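Local coordinates for protein PKS (Streptomyces albus, PDB 4OQJ) that probably carries out ketosynthase (3-oxoacyl-carrier-protein synthase) condensation in an AT-less type I polyketide synthase that makes the antibiotic oxazolomycin, at residues A[74-79]-A[228-233]; A[236-241]-A[254-259]. All blocks are in the same frame, centred on the assembly; numbering follows the deposited sequence.

Interaction 1: residues A[74-79]-A[228-233]; sequences RYVKAG and EGYLHH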
loop_
_atom_site.group_PDB
_atom_site.type_symbol
_atom_site.label_atom_id
_atom_site.label_comp_id
_atom_site.label_asym_id
_atom_site.label_seq_id
_atom_site.Cartn_x
_atom_site.Cartn_y
_atom_site.Cartn_z
ATOM N N ARG A 74 -12.423 -4.026 38.137
ATOM C CA ARG A 74 -11.497 -3.678 37.065
ATOM C C ARG A 74 -12.240 -3.293 35.788
ATOM O O ARG A 74 -11.652 -2.728 34.865
ATOM C CB ARG A 74 -10.552 -4.840 36.771
ATOM C CG ARG A 74 -9.610 -5.206 37.914
ATOM C CD ARG A 74 -8.497 -6.115 37.415
ATOM N NE ARG A 74 -9.020 -7.255 36.661
ATOM C CZ ARG A 74 -8.336 -7.929 35.738
ATOM N NH1 ARG A 74 -7.088 -7.588 35.436
ATOM N NH2 ARG A 74 -8.904 -8.948 35.110
ATOM N N TYR A 75 -13.532 -3.605 35.730
ATOM C CA TYR A 75 -14.308 -3.354 34.522
ATOM C C TYR A 75 -14.592 -1.864 34.372
ATOM O O TYR A 75 -15.037 -1.204 35.314
ATOM C CB TYR A 75 -15.619 -4.155 34.534
ATOM C CG TYR A 75 -16.313 -4.190 33.188
ATOM C CD1 TYR A 75 -15.847 -5.002 32.162
ATOM C CD2 TYR A 75 -17.422 -3.406 32.938
ATOM C CE1 TYR A 75 -16.473 -5.027 30.918
ATOM C CE2 TYR A 75 -18.057 -3.426 31.700
ATOM C CZ TYR A 75 -17.579 -4.242 30.695
ATOM O OH TYR A 75 -18.216 -4.266 29.470
ATOM N N VAL A 76 -14.329 -1.346 33.176
ATOM C CA VAL A 76 -14.552 0.062 32.858
ATOM C C VAL A 76 -15.841 0.224 32.052
ATOM O O VAL A 76 -15.928 -0.225 30.908
ATOM C CB VAL A 76 -13.356 0.638 32.067
ATOM C CG1 VAL A 76 -13.567 2.122 31.752
ATOM C CG2 VAL A 76 -12.053 0.413 32.850
ATOM N N LYS A 77 -16.834 0.880 32.639
ATOM C CA LYS A 77 -18.153 0.983 32.023
ATOM C C LYS A 77 -18.267 2.230 31.148
ATOM O O LYS A 77 -19.115 3.089 31.371
ATOM C CB LYS A 77 -19.239 0.985 33.099
ATOM C CG LYS A 77 -19.213 -0.269 33.969
ATOM C CD LYS A 77 -20.266 -0.215 35.060
ATOM C CE LYS A 77 -20.193 -1.443 35.951
ATOM N NZ LYS A 77 -21.156 -1.341 37.076
ATOM N N ALA A 78 -17.408 2.311 30.137
ATOM C CA ALA A 78 -17.377 3.467 29.260
ATOM C C ALA A 78 -16.724 3.096 27.945
ATOM O O ALA A 78 -16.028 2.091 27.856
ATOM C CB ALA A 78 -16.628 4.618 29.924
ATOM N N GLY A 79 -16.965 3.902 26.922
ATOM C CA GLY A 79 -16.417 3.640 25.613
ATOM C C GLY A 79 -16.532 4.861 24.728
ATOM O O GLY A 79 -17.232 5.817 25.061
ATOM N N GLU A 228 -20.164 -1.791 24.664
ATOM C CA GLU A 228 -19.788 -2.496 25.879
ATOM C C GLU A 228 -18.591 -1.796 26.509
ATOM O O GLU A 228 -17.893 -1.014 25.852
ATOM C CB GLU A 228 -19.446 -3.958 25.579
ATOM C CG GLU A 228 -20.560 -4.733 24.905
ATOM C CD GLU A 228 -20.178 -6.174 24.634
ATOM O OE1 GLU A 228 -19.085 -6.593 25.069
ATOM O OE2 GLU A 228 -20.972 -6.890 23.985
ATOM N N GLY A 229 -18.343 -2.086 27.778
ATOM C CA GLY A 229 -17.166 -1.564 28.445
ATOM C C GLY A 229 -15.984 -2.460 28.144
ATOM O O GLY A 229 -16.025 -3.222 27.186
ATOM N N TYR A 230 -14.948 -2.394 28.974
ATOM C CA TYR A 230 -13.788 -3.262 28.816
ATOM C C TYR A 230 -13.154 -3.537 30.162
ATOM O O TYR A 230 -13.293 -2.753 31.108
ATOM C CB TYR A 230 -12.762 -2.639 27.877
ATOM C CG TYR A 230 -12.209 -1.315 28.362
ATOM C CD1 TYR A 230 -12.878 -0.141 28.114
ATOM C CD2 TYR A 230 -11.007 -1.245 29.056
ATOM C CE1 TYR A 230 -12.386 1.059 28.541
ATOM C CE2 TYR A 230 -10.506 -0.037 29.487
ATOM C CZ TYR A 230 -11.200 1.110 29.223
ATOM O OH TYR A 230 -10.733 2.331 29.644
ATOM N N LEU A 231 -12.465 -4.669 30.249
ATOM C CA LEU A 231 -11.776 -5.042 31.469
ATOM C C LEU A 231 -10.381 -4.438 31.427
ATOM O O LEU A 231 -9.701 -4.476 30.393
ATOM C CB LEU A 231 -11.724 -6.558 31.615
ATOM C CG LEU A 231 -11.460 -7.105 33.014
ATOM C CD1 LEU A 231 -12.591 -6.759 33.965
ATOM C CD2 LEU A 231 -11.272 -8.607 32.941
ATOM N N HIS A 232 -9.974 -3.840 32.539
ATOM C CA HIS A 232 -8.673 -3.205 32.605
ATOM C C HIS A 232 -7.624 -4.271 32.908
ATOM O O HIS A 232 -7.805 -5.068 33.834
ATOM C CB HIS A 232 -8.653 -2.097 33.663
ATOM C CG HIS A 232 -7.316 -1.442 33.809
ATOM N ND1 HIS A 232 -6.487 -1.665 34.890
ATOM C CD2 HIS A 232 -6.650 -0.594 32.993
ATOM C CE1 HIS A 232 -5.374 -0.969 34.738
ATOM N NE2 HIS A 232 -5.447 -0.310 33.593
ATOM N N HIS A 233 -6.556 -4.296 32.108
ATOM C CA HIS A 233 -5.391 -5.160 32.352
ATOM C C HIS A 233 -4.131 -4.308 32.414
ATOM O O HIS A 233 -3.878 -3.515 31.514
ATOM C CB HIS A 233 -5.222 -6.217 31.256
ATOM C CG HIS A 233 -6.451 -7.028 30.990
ATOM N ND1 HIS A 233 -6.784 -8.142 31.730
ATOM C CD2 HIS A 233 -7.420 -6.896 30.051
ATOM C CE1 HIS A 233 -7.908 -8.658 31.264
ATOM N NE2 HIS A 233 -8.316 -7.920 30.246
HETATM O O HOH W 1 -5.789 -4.492 36.383
HETATM O O HOH W 2 -17.545 -6.270 27.856
HETATM O O HOH W 3 -15.044 0.384 25.698
#

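Interaction 2: residues A[236-241]-A[254-259]; sequences MIFSPD and TVIGNG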
loop_
_atom_site.group_PDB
_atom_site.type_symbol
_atom_site.label_atom_id
_atom_site.label_comp_id
_atom_site.label_asym_id
_atom_site.label_seq_id
_atom_site.Cartn_x
_atom_site.Cartn_y
_atom_site.Cartn_z
HETATM N N MSE A 236 -1.588 -3.763 29.427
HETATM C CA MSE A 236 -2.143 -3.271 28.170
HETATM C C MSE A 236 -2.382 -1.748 28.172
HETATM O O MSE A 236 -2.315 -1.083 29.208
HETATM C CB MSE A 236 -3.439 -4.025 27.853
HETATM C CG MSE A 236 -3.230 -5.531 27.656
HETATM SE SE MSE A 236 -3.896 -6.183 25.944
HETATM C CE MSE A 236 -5.794 -6.269 26.414
ATOM N N ILE A 237 -2.662 -1.217 26.987
ATOM C CA ILE A 237 -2.594 0.216 26.731
ATOM C C ILE A 237 -3.802 0.987 27.289
ATOM O O ILE A 237 -3.841 2.213 27.229
ATOM C CB ILE A 237 -2.482 0.470 25.202
ATOM C CG1 ILE A 237 -2.110 1.931 24.893
ATOM C CG2 ILE A 237 -3.779 0.058 24.503
ATOM C CD1 ILE A 237 -2.060 2.266 23.417
ATOM N N PHE A 238 -4.774 0.272 27.846
ATOM C CA PHE A 238 -6.086 0.865 28.123
ATOM C C PHE A 238 -6.190 1.388 29.548
ATOM O O PHE A 238 -5.752 0.733 30.502
ATOM C CB PHE A 238 -7.192 -0.158 27.862
ATOM C CG PHE A 238 -7.183 -0.707 26.464
ATOM C CD1 PHE A 238 -7.156 0.146 25.372
ATOM C CD2 PHE A 238 -7.179 -2.073 26.244
ATOM C CE1 PHE A 238 -7.140 -0.355 24.084
ATOM C CE2 PHE A 238 -7.160 -2.581 24.962
ATOM C CZ PHE A 238 -7.140 -1.724 23.879
ATOM N N SER A 239 -6.787 2.562 29.691
ATOM C CA SER A 239 -6.801 3.230 30.977
ATOM C C SER A 239 -7.844 2.633 31.913
ATOM O O SER A 239 -8.798 2.004 31.454
ATOM C CB SER A 239 -7.058 4.723 30.805
ATOM O OG SER A 239 -8.428 4.975 30.616
ATOM N N PRO A 240 -7.657 2.836 33.231
ATOM C CA PRO A 240 -8.556 2.295 34.252
ATOM C C PRO A 240 -9.867 3.054 34.410
ATOM O O PRO A 240 -10.757 2.535 35.084
ATOM C CB PRO A 240 -7.735 2.420 35.549
ATOM C CG PRO A 240 -6.354 2.773 35.134
ATOM C CD PRO A 240 -6.488 3.489 33.851
ATOM N N ASP A 241 -9.975 4.245 33.824
ATOM C CA ASP A 241 -11.145 5.106 34.009
ATOM C C ASP A 241 -11.763 5.622 32.705
ATOM O O ASP A 241 -12.658 6.462 32.733
ATOM C CB ASP A 241 -10.770 6.300 34.880
ATOM C CG ASP A 241 -9.608 7.102 34.315
ATOM O OD1 ASP A 241 -9.178 6.842 33.160
ATOM O OD2 ASP A 241 -9.137 8.013 35.030
ATOM N N THR A 254 -5.183 4.708 27.361
ATOM C CA THR A 254 -6.155 5.326 26.469
ATOM C C THR A 254 -7.401 4.450 26.427
ATOM O O THR A 254 -7.524 3.514 27.204
ATOM C CB THR A 254 -5.541 5.532 25.053
ATOM O OG1 THR A 254 -6.400 6.337 24.238
ATOM C CG2 THR A 254 -5.289 4.201 24.356
ATOM N N VAL A 255 -8.333 4.792 25.551
ATOM C CA VAL A 255 -9.551 4.016 25.329
ATOM C C VAL A 255 -9.651 3.775 23.843
ATOM O O VAL A 255 -9.469 4.694 23.055
ATOM C CB VAL A 255 -10.825 4.746 25.788
ATOM C CG1 VAL A 255 -12.033 3.818 25.707
ATOM C CG2 VAL A 255 -10.660 5.227 27.162
ATOM N N ILE A 256 -9.941 2.572 23.438
ATOM C CA ILE A 256 -10.126 2.276 22.057
ATOM C C ILE A 256 -11.359 2.982 21.562
ATOM O O ILE A 256 -12.322 3.022 22.244
ATOM C CB ILE A 256 -10.166 0.776 21.797
ATOM C CG1 ILE A 256 -9.567 0.512 20.439
ATOM C CG2 ILE A 256 -11.540 0.184 22.014
ATOM C CD1 ILE A 256 -8.124 0.890 20.460
ATOM N N GLY A 257 -11.298 3.569 20.408
ATOM C CA GLY A 257 -12.462 4.243 19.865
ATOM C C GLY A 257 -12.876 3.723 18.513
ATOM O O GLY A 257 -12.191 2.894 17.888
ATOM N N ASN A 258 -13.996 4.250 18.039
ATOM C CA ASN A 258 -14.568 3.816 16.780
ATOM C C ASN A 258 -14.782 5.003 15.880
ATOM O O ASN A 258 -15.277 6.034 16.327
ATOM C CB ASN A 258 -15.879 3.073 17.045
ATOM C CG ASN A 258 -15.675 1.860 17.929
ATOM O OD1 ASN A 258 -15.509 0.745 17.450
ATOM N ND2 ASN A 258 -15.664 2.076 19.219
ATOM N N GLY A 259 -14.396 4.878 14.616
ATOM C CA GLY A 259 -14.594 5.981 13.704
ATOM C C GLY A 259 -14.007 5.775 12.335
ATOM O O GLY A 259 -13.395 4.741 12.047
#

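Interaction 1: residues A[74-79]-A[228-233]
Tyr-230 turns one ring face to Val-76. Val-76 CB lies 3.7 Å from the centroid of the Tyr-230 ring, a CH-pi contact. With CG between the backbone N and carbonyl carbon (chi1 61°), the Tyr-230 side chain lies beside that of Val-76, both pointing the same way. The Tyr-230 hydroxyl is hydrogen-bonded to Ser-239 O.

Tyr-75 lies on the other sheet face, with Leu-231. Its ring covers the facing backbone, with Tyr-230 O over one face, 3.6 Å from Tyr-75 CD1. Gly-229 N gives Tyr-75 OH a short but weak, bent hydrogen bond (2.8 Å, 119° at the hydrogen). A water in the plane of the Tyr-75 ring joins OH to Glu-228 OE1.

Arg-74 has the largest area buried here, but it is poorly ordered. As modelled, His-232 O lies over one face of its guanidinium. That group stands 85° from the His-233 ring plane.

The backbones pair through Val-76 N to Tyr-230 O (2.7 Å) and Tyr-230 N to Val-76 O (3.1 Å). Beyond this pair, His-232 N donates to Arg-74 O. This antiparallel ladder joins edge strand 230-231 to middle strand 75-79 of a small three-stranded sheet in the ketosynthase domain.

Interaction 2: residues A[236-241]-A[254-259]
The Phe-238 ring meets 254-259 with its edge. Thr-254 O lies at that edge, in the ring plane, and Ile-256 CD1 is also near the plane. Ile-256 CD1 approaches Phe-238 CE1 to 4.0 Å, and the two side chains cross obliquely. One ring face is covered from within its own segment: Ile-237 CG2 stands 3.4 Å above the Phe-238 ring plane, offset toward the rim. The backbones form a single beta bridge between Phe-238 and Thr-254, inside the long loop that leads to strand 259-267 of the main thiolase-type sheet.

Phe-238 CG is anti to the carbonyl carbon and beside the backbone N (chi1 -57°), and the ring starts from there toward 254-259. Two bonds on Thr-254 make the bridge. Thr-254 N donates to Ile-237 O at 2.8 Å. Ser-239 N donates to Thr-254 O, also at 2.8 Å. Thr-254 O also takes a CA-H...O contact from Phe-238 CA at 3.2 Å. One residue is thus held between the two neighbours of Phe-238.

Val-255 and Gly-257 have backbone hydrogen bonds with His-371. Asp-241 OD2 has a salt bridge with Arg-245. Ser-239 OG is hydrogen-bonded to His-243 O, and Val-255 CG2 lies 4.1 Å from Ser-239 OG. The Ile-237 and Thr-254 side chains meet through carbon atoms, lying side by side, with Ile-237 CD1 3.9 Å from Thr-254 CG2.

Overall arrangement
Both segments of interaction 1 come before either segment of interaction 2 in the sequence, and the two contact centres are about 9 Å apart. Both lie in the N-terminal half of the ketosynthase domain. Interaction 1 belongs to the small three-stranded sheet. Interaction 2 lies in the loop that runs from its edge strand, 230-231, to strand 259-267 of the large mixed sheet. His-232 CD2 comes within 3.0 Å of Phe-238 O, and Val-76 CG2 within 3.3 Å of Pro-240 O. The small sheet and the loop therefore pack directly against each other. Ser-157 of the second subunit makes a weak hydrogen bond with His-233 NE2 and packs on Met-236, so this region lies at the dimer interface.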